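Beta-galacturonidase (Eisenbergiella tayi, PDB 6NCW) hydrolyses beta-galacturonides as a glycoside hydrolase family 2 enzyme of the human gut microbiome, and may also act on beta-glucuronides. Local coordinates at residues A[21-26]-A[47-52]; A[172-177]-A[208-213]; A[291-296]-A[317-322]. All blocks are in the same frame, centred on the assembly; numbering follows the deposited sequence.

In the fold
The three contacts share no strand or helix and follow one another along the chain, one in each of three regions of this family 2 hydrolase. Interaction 3 is a buried contact and pairs two helices of the TIM barrel through sulfur and hydrocarbon. Interactions 1 and 2 are partly buried. The former lays a loop against a strand of the N-terminal beta-sandwich by methyl and ring contacts, whereas interaction 2 is a backbone ladder in the immunoglobulin-like sandwich, the one contact of the three whose segments are hydrogen-bonded together. Centres of interactions 1 and 2 lie about 42 Å apart. Interactions 1 and 3 both adjoin the second subunit; interaction 2 meets no other chain.

Interaction 1 of 3, residues A[21-26]-A[47-52]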
# COMPACT_ATOMS: atom_id res chain seq x y z
N TRP A 21 -6.54 -34.10 -8.50
CA TRP A 21 -5.98 -35.35 -8.00
C TRP A 21 -6.01 -35.33 -6.48
O TRP A 21 -6.18 -34.28 -5.86
CB TRP A 21 -4.53 -35.56 -8.44
CG TRP A 21 -4.23 -35.64 -9.91
CD1 TRP A 21 -4.92 -35.05 -10.95
CD2 TRP A 21 -3.14 -36.35 -10.50
NE1 TRP A 21 -4.31 -35.36 -12.15
CE2 TRP A 21 -3.22 -36.16 -11.90
CE3 TRP A 21 -2.10 -37.14 -9.98
CZ2 TRP A 21 -2.30 -36.72 -12.78
CZ3 TRP A 21 -1.18 -37.69 -10.85
CH2 TRP A 21 -1.28 -37.47 -12.24
N ASN A 22 -5.83 -36.50 -5.88
CA ASN A 22 -5.71 -36.56 -4.43
C ASN A 22 -4.29 -36.24 -4.02
O ASN A 22 -3.34 -36.75 -4.63
CB ASN A 22 -6.10 -37.95 -3.91
CG ASN A 22 -7.59 -38.15 -3.90
OD1 ASN A 22 -8.36 -37.21 -3.71
ND2 ASN A 22 -8.01 -39.38 -4.11
N PHE A 23 -4.15 -35.41 -2.98
CA PHE A 23 -2.88 -34.84 -2.56
C PHE A 23 -2.72 -34.96 -1.05
O PHE A 23 -3.65 -34.67 -0.29
CB PHE A 23 -2.78 -33.36 -2.97
CG PHE A 23 -1.56 -32.64 -2.43
CD1 PHE A 23 -1.64 -31.85 -1.29
CD2 PHE A 23 -0.34 -32.73 -3.09
CE1 PHE A 23 -0.51 -31.17 -0.79
CE2 PHE A 23 0.79 -32.06 -2.60
CZ PHE A 23 0.70 -31.27 -1.46
N HIS A 24 -1.53 -35.36 -0.62
CA HIS A 24 -1.15 -35.27 0.78
C HIS A 24 0.38 -35.23 0.87
O HIS A 24 1.07 -35.83 0.04
CB HIS A 24 -1.75 -36.42 1.61
CG HIS A 24 -1.28 -37.78 1.20
ND1 HIS A 24 -0.13 -38.35 1.69
CD2 HIS A 24 -1.84 -38.70 0.37
CE1 HIS A 24 0.01 -39.56 1.18
NE2 HIS A 24 -1.01 -39.79 0.37
N THR A 25 0.89 -34.47 1.85
CA THR A 25 2.32 -34.49 2.15
C THR A 25 2.69 -35.82 2.80
O THR A 25 1.85 -36.51 3.40
CB THR A 25 2.70 -33.34 3.09
OG1 THR A 25 2.01 -33.48 4.34
CG2 THR A 25 2.38 -31.98 2.48
N ILE A 26 3.97 -36.19 2.71
CA ILE A 26 4.46 -37.40 3.36
C ILE A 26 5.73 -37.10 4.14
O ILE A 26 6.42 -36.11 3.90
CB ILE A 26 4.70 -38.56 2.37
CG1 ILE A 26 5.72 -38.17 1.32
CG2 ILE A 26 3.40 -38.97 1.71
CD1 ILE A 26 5.86 -39.23 0.22
N PRO A 47 -3.63 -23.60 0.49
CA PRO A 47 -3.56 -22.99 1.83
C PRO A 47 -2.71 -23.73 2.87
O PRO A 47 -1.96 -23.07 3.60
CB PRO A 47 -5.05 -22.93 2.22
CG PRO A 47 -5.71 -22.61 0.92
CD PRO A 47 -4.97 -23.46 -0.10
N ASP A 48 -2.78 -25.06 2.96
CA ASP A 48 -2.11 -25.77 4.04
C ASP A 48 -0.64 -26.08 3.76
O ASP A 48 0.06 -26.59 4.64
CB ASP A 48 -2.86 -27.07 4.36
CG ASP A 48 -4.31 -26.81 4.72
OD1 ASP A 48 -4.55 -26.14 5.75
OD2 ASP A 48 -5.21 -27.21 3.96
N THR A 49 -0.15 -25.77 2.56
CA THR A 49 1.22 -26.08 2.20
C THR A 49 1.94 -24.86 1.60
O THR A 49 2.95 -25.01 0.93
CB THR A 49 1.25 -27.29 1.26
OG1 THR A 49 0.23 -27.17 0.27
CG2 THR A 49 0.98 -28.59 2.04
N VAL A 50 1.46 -23.65 1.89
CA VAL A 50 2.15 -22.43 1.41
C VAL A 50 3.64 -22.42 1.75
O VAL A 50 4.45 -21.88 0.98
CB VAL A 50 1.43 -21.18 1.94
CG1 VAL A 50 0.02 -21.11 1.39
CG2 VAL A 50 1.42 -21.16 3.49
N SER A 51 4.05 -23.04 2.86
CA SER A 51 5.46 -23.09 3.25
C SER A 51 6.08 -24.49 3.23
O SER A 51 7.15 -24.69 3.81
CB SER A 51 5.65 -22.50 4.65
OG SER A 51 5.32 -21.13 4.69
N TYR A 52 5.46 -25.47 2.57
CA TYR A 52 5.92 -26.85 2.70
C TYR A 52 7.08 -27.16 1.74
O TYR A 52 6.95 -27.02 0.52
CB TYR A 52 4.77 -27.83 2.45
CG TYR A 52 5.20 -29.26 2.58
CD1 TYR A 52 5.48 -29.80 3.83
CD2 TYR A 52 5.35 -30.08 1.47
CE1 TYR A 52 5.89 -31.10 3.98
CE2 TYR A 52 5.77 -31.40 1.61
CZ TYR A 52 6.04 -31.89 2.88
OH TYR A 52 6.45 -33.20 3.06
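The methyl of Thr25 sits almost squarely above the Tyr52 ring: CG2 of Thr25 is 3.5 Å from the centroid of the Tyr52 ring and 11° off its normal, a CH-pi contact over the middle of one face. Thr25 turns CG2 this way by keeping it anti to its own carbonyl carbon, with OG1 in the crowded position between N and C (chi1 62°). CB of Thr25 follows over the phenol end, 3.6 Å from Tyr52 CZ, so the two side chains cross obliquely. Tyr52 reaches the strand because its CG stands anti to the backbone N (chi1 -179°). Ile26 O lies at the edge of the Tyr52 ring, near its plane and 3.0 Å from Tyr52 OH, but the hydrogen-bond partner of that hydroxyl is Gln55 O. Strand 19-26 belongs to an antiparallel sheet of the N-terminal sandwich, and residues 47-52 sit in the loop joining its two neighbours, strands 35-39 and 55-63. In that loop a type I turn from Thr49 to Tyr52, closed by Tyr52 N to Thr49 O at 3.0 Å, puts both side chains toward the strand. CG2 of Thr49 touches Thr25 CG2 at 3.7 Å and meets Phe23 tip to tip, at the edge of its ring, 4.1 Å from Phe23 CE1. Thr49 OG1 is hydrogen-bonded instead to Trp43 O of the same loop.

Interaction 2 of 3, residues A[172-177]-A[208-213]; sequences ICVRNL and KSFSTE
Residues 172-176 and 208-211 run antiparallel, their N-to-C directions 147° apart, in a ladder where two hydrogen-bonded pairs, Ile172 with Phe210 and Val174 with Lys208, each closed in both directions, enclose the non-hydrogen-bonded pair of Cys173 with Ser209. The shortest of the four bonds, Phe210 N to Ile172 O at 2.8 Å, comes in nearly along the C=O axis, and Ile172 O also takes a CA-H...O contact from Ser209 CA at 3.0 Å, where the strands draw close.

Side chains alternate across the sheet. Ile172, Val174, Lys208 and Phe210 project from one face, where the main apolar touch is diagonal: Val174 CG2, anti to its carbonyl carbon, comes within 4.1 Å of Phe210 CE2, the valine branch and the benzyl group crossing at about a right angle. Phe210 lies this way because its CG is beside the backbone N (chi1 -51°), which carries the ring back along the ladder toward Val174. On the face of Cys173 and Ser209 the side chains are small; the CB atoms of Cys173 and Ser209 stand 4.3 Å apart, and SG of Cys173, anti to its N, lies 3.9 Å from Lys208 O.

Beyond the ladder, Ile172 packs on Val186 and Val188 and Phe210 on Ile200, residues of strands 182-190 and 193-202 in the other sheet, whereas Cys173 meets Trp154 on the neighbouring strand 150-162. A central strand bonded to an outer one, with apolar residues turned toward a second sheet, is the build of the immunoglobulin-like beta-sandwich of glycoside hydrolase family 2.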
# COMPACT_ATOMS: atom_id res chain seq x y z
N ILE A 172 13.06 -38.27 -38.05
CA ILE A 172 12.03 -38.88 -37.23
C ILE A 172 12.65 -40.02 -36.46
O ILE A 172 13.45 -40.79 -37.01
CB ILE A 172 10.84 -39.38 -38.08
CG1 ILE A 172 10.38 -38.26 -38.99
CG2 ILE A 172 9.71 -39.82 -37.19
CD1 ILE A 172 9.05 -38.50 -39.54
N CYS A 173 12.26 -40.15 -35.20
CA CYS A 173 12.74 -41.21 -34.33
C CYS A 173 11.59 -42.16 -34.03
O CYS A 173 10.52 -41.73 -33.60
CB CYS A 173 13.29 -40.61 -33.04
SG CYS A 173 14.14 -41.76 -32.01
N VAL A 174 11.79 -43.46 -34.30
CA VAL A 174 10.76 -44.47 -34.09
C VAL A 174 11.27 -45.47 -33.05
O VAL A 174 12.44 -45.88 -33.09
CB VAL A 174 10.38 -45.20 -35.40
CG1 VAL A 174 9.04 -45.92 -35.24
CG2 VAL A 174 10.33 -44.22 -36.55
N ARG A 175 10.40 -45.83 -32.13
CA ARG A 175 10.72 -46.80 -31.09
C ARG A 175 9.84 -48.02 -31.27
O ARG A 175 8.60 -47.91 -31.33
CB ARG A 175 10.54 -46.20 -29.69
CG ARG A 175 10.87 -47.14 -28.54
CD ARG A 175 10.99 -46.31 -27.28
NE ARG A 175 10.94 -47.10 -26.05
CZ ARG A 175 10.96 -46.55 -24.83
NH1 ARG A 175 11.04 -45.23 -24.69
NH2 ARG A 175 10.92 -47.32 -23.75
N ASN A 176 10.46 -49.18 -31.39
CA ASN A 176 9.77 -50.46 -31.50
C ASN A 176 9.69 -51.07 -30.10
O ASN A 176 10.71 -51.24 -29.44
CB ASN A 176 10.50 -51.39 -32.46
CG ASN A 176 9.91 -52.79 -32.50
OD1 ASN A 176 8.71 -52.99 -32.29
ND2 ASN A 176 10.76 -53.77 -32.76
N LEU A 177 8.47 -51.34 -29.64
CA LEU A 177 8.28 -52.00 -28.35
C LEU A 177 8.13 -53.51 -28.48
O LEU A 177 8.05 -54.20 -27.45
CB LEU A 177 7.06 -51.41 -27.63
CG LEU A 177 7.04 -49.89 -27.42
CD1 LEU A 177 5.63 -49.42 -27.17
CD2 LEU A 177 7.95 -49.47 -26.27
N LYS A 208 15.46 -45.84 -33.21
CA LYS A 208 16.38 -45.33 -34.21
C LYS A 208 15.72 -44.19 -34.97
O LYS A 208 14.49 -44.12 -35.05
CB LYS A 208 16.82 -46.43 -35.18
CG LYS A 208 18.13 -46.14 -35.90
CD LYS A 208 18.64 -47.38 -36.66
CE LYS A 208 17.85 -47.65 -37.93
NZ LYS A 208 18.42 -46.95 -39.11
N SER A 209 16.53 -43.28 -35.51
CA SER A 209 16.03 -42.17 -36.31
C SER A 209 16.38 -42.36 -37.77
O SER A 209 17.33 -43.06 -38.13
CB SER A 209 16.55 -40.82 -35.81
OG SER A 209 17.88 -40.90 -35.31
N PHE A 210 15.58 -41.73 -38.62
CA PHE A 210 15.68 -41.81 -40.07
C PHE A 210 15.50 -40.41 -40.62
O PHE A 210 14.60 -39.69 -40.18
CB PHE A 210 14.63 -42.77 -40.65
CG PHE A 210 14.61 -44.13 -39.98
CD1 PHE A 210 15.33 -45.19 -40.49
CD2 PHE A 210 13.89 -44.32 -38.81
CE1 PHE A 210 15.32 -46.42 -39.86
CE2 PHE A 210 13.87 -45.55 -38.18
CZ PHE A 210 14.59 -46.60 -38.70
N SER A 211 16.35 -40.00 -41.55
CA SER A 211 16.30 -38.65 -42.09
C SER A 211 15.88 -38.67 -43.55
O SER A 211 16.23 -39.58 -44.29
CB SER A 211 17.65 -37.95 -41.96
OG SER A 211 17.94 -37.66 -40.61
N THR A 212 15.13 -37.65 -43.94
CA THR A 212 14.92 -37.39 -45.34
C THR A 212 16.12 -36.62 -45.90
O THR A 212 16.99 -36.14 -45.17
CB THR A 212 13.65 -36.59 -45.58
OG1 THR A 212 13.89 -35.20 -45.27
CG2 THR A 212 12.50 -37.15 -44.74
N GLU A 213 16.15 -36.51 -47.22
CA GLU A 213 17.09 -35.62 -47.85
C GLU A 213 16.59 -34.18 -47.74
O GLU A 213 15.44 -33.92 -47.38
CB GLU A 213 17.30 -36.00 -49.31
CG GLU A 213 18.10 -37.28 -49.49
CD GLU A 213 18.08 -37.76 -50.92
OE1 GLU A 213 18.56 -38.89 -51.19
OE2 GLU A 213 17.57 -37.01 -51.79

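Interaction 3 of 3, residues A[291-296]-A[317-322]; sequences SAMQHD and ELFLDL
Hydrocarbon and sulfur contacts carry most of this helix pair, centred on Met293. Its chain is extended beyond CG (chi2 179°), so the thioether reaches straight across to helix 317-326 and lies against the start of that helix, SD of Met293 being 3.8 Å from Phe319 CB and 4.0 Å from Leu318 CD2. Nearer its root, CB of Met293 touches Leu322 CD1 at 4.0 Å, one turn further along. The same CB meets the Phe319 ring in its plane at the edge, 3.9 Å from Phe319 CD1. Gln294, bent at chi2, adds a van der Waals touch of OE1 on Leu322 CD2 at 3.9 Å.

A Met-aromatic contact accompanies this: the sulfur of Met293 is 5.4 Å from the centroid of the Phe319 ring and 85° off its normal, hence at the ring edge. Arg277 makes a cation-pi interaction with that ring, and also a salt bridge to Asp296.

Polar groups play a smaller part: NE2 of Gln294 is hydrogen-bonded to OE1 of Gln326 in helix 317-326.

The axes of the two short segments pass 10.3 Å apart at 40°, as successive outer helices of the TIM barrel, with strand 307-309 between them in sequence. Between the two segments, cohesion thus rests on van der Waals contact and dispersion, the long Met293 side chain spanning the gap between the helices; the polarisable sulfur probably adds to this, and the cation of Arg277 may polarise the Phe319 ring.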
# COMPACT_ATOMS: atom_id res chain seq x y z
N SER A 291 -4.35 -18.61 -19.78
CA SER A 291 -4.85 -17.25 -19.66
C SER A 291 -3.81 -16.32 -19.04
O SER A 291 -3.70 -15.15 -19.43
CB SER A 291 -6.14 -17.24 -18.84
OG SER A 291 -7.17 -17.91 -19.54
N ALA A 292 -3.07 -16.83 -18.05
CA ALA A 292 -2.05 -16.03 -17.38
C ALA A 292 -0.85 -15.81 -18.29
O ALA A 292 -0.25 -14.72 -18.29
CB ALA A 292 -1.64 -16.70 -16.07
N MET A 293 -0.49 -16.83 -19.07
CA MET A 293 0.57 -16.70 -20.07
C MET A 293 0.26 -15.62 -21.06
O MET A 293 1.09 -14.75 -21.34
CB MET A 293 0.76 -18.02 -20.81
CG MET A 293 1.34 -19.11 -19.97
SD MET A 293 1.51 -20.63 -20.93
CE MET A 293 2.27 -21.64 -19.65
N GLN A 294 -0.93 -15.70 -21.68
CA GLN A 294 -1.29 -14.73 -22.70
C GLN A 294 -1.41 -13.33 -22.11
O GLN A 294 -1.04 -12.34 -22.76
CB GLN A 294 -2.59 -15.16 -23.39
CG GLN A 294 -2.99 -14.29 -24.57
CD GLN A 294 -1.86 -14.11 -25.57
OE1 GLN A 294 -0.93 -14.90 -25.63
NE2 GLN A 294 -1.95 -13.04 -26.36
N HIS A 295 -1.89 -13.23 -20.87
CA HIS A 295 -1.95 -11.92 -20.22
C HIS A 295 -0.55 -11.30 -20.11
O HIS A 295 -0.36 -10.13 -20.47
CB HIS A 295 -2.60 -12.04 -18.85
CG HIS A 295 -2.98 -10.72 -18.27
ND1 HIS A 295 -2.22 -10.07 -17.32
CD2 HIS A 295 -4.02 -9.90 -18.54
CE1 HIS A 295 -2.79 -8.92 -17.02
NE2 HIS A 295 -3.87 -8.78 -17.76
N ASP A 296 0.43 -12.08 -19.64
CA ASP A 296 1.82 -11.62 -19.66
C ASP A 296 2.25 -11.23 -21.08
O ASP A 296 2.88 -10.18 -21.27
CB ASP A 296 2.77 -12.70 -19.13
CG ASP A 296 2.75 -12.82 -17.59
OD1 ASP A 296 1.95 -12.14 -16.91
OD2 ASP A 296 3.54 -13.65 -17.07
N GLU A 317 5.95 -25.71 -23.08
CA GLU A 317 5.76 -25.68 -24.53
C GLU A 317 4.50 -24.93 -24.92
O GLU A 317 4.39 -24.44 -26.05
CB GLU A 317 5.69 -27.11 -25.06
CG GLU A 317 6.95 -27.89 -24.73
CD GLU A 317 6.79 -29.37 -24.96
OE1 GLU A 317 5.87 -29.97 -24.37
OE2 GLU A 317 7.59 -29.93 -25.73
N LEU A 318 3.52 -24.86 -24.03
CA LEU A 318 2.35 -24.03 -24.32
C LEU A 318 2.75 -22.56 -24.46
O LEU A 318 2.22 -21.84 -25.31
CB LEU A 318 1.31 -24.23 -23.21
CG LEU A 318 -0.04 -23.52 -23.32
CD1 LEU A 318 -0.86 -24.09 -24.48
CD2 LEU A 318 -0.79 -23.67 -22.00
N PHE A 319 3.69 -22.09 -23.63
CA PHE A 319 4.14 -20.71 -23.73
C PHE A 319 4.92 -20.49 -25.02
O PHE A 319 4.71 -19.51 -25.74
CB PHE A 319 5.00 -20.33 -22.51
CG PHE A 319 5.37 -18.87 -22.45
CD1 PHE A 319 4.44 -17.91 -22.03
CD2 PHE A 319 6.64 -18.44 -22.80
CE1 PHE A 319 4.78 -16.55 -21.96
CE2 PHE A 319 6.98 -17.09 -22.75
CZ PHE A 319 6.05 -16.15 -22.33
N LEU A 320 5.84 -21.42 -25.33
CA LEU A 320 6.59 -21.36 -26.58
C LEU A 320 5.65 -21.38 -27.79
O LEU A 320 5.87 -20.63 -28.75
CB LEU A 320 7.59 -22.52 -26.66
CG LEU A 320 8.64 -22.56 -25.53
CD1 LEU A 320 9.46 -23.84 -25.57
CD2 LEU A 320 9.57 -21.35 -25.62
N ASP A 321 4.61 -22.21 -27.76
CA ASP A 321 3.59 -22.18 -28.81
C ASP A 321 3.04 -20.77 -28.99
O ASP A 321 2.87 -20.30 -30.12
CB ASP A 321 2.41 -23.13 -28.50
CG ASP A 321 2.73 -24.61 -28.70
OD1 ASP A 321 1.94 -25.44 -28.19
OD2 ASP A 321 3.76 -24.96 -29.34
N LEU A 322 2.70 -20.11 -27.89
CA LEU A 322 2.12 -18.77 -28.00
C LEU A 322 3.13 -17.76 -28.53
O LEU A 322 2.74 -16.78 -29.18
CB LEU A 322 1.56 -18.32 -26.65
CG LEU A 322 0.30 -19.06 -26.19
CD1 LEU A 322 0.12 -18.94 -24.66
CD2 LEU A 322 -0.94 -18.55 -26.92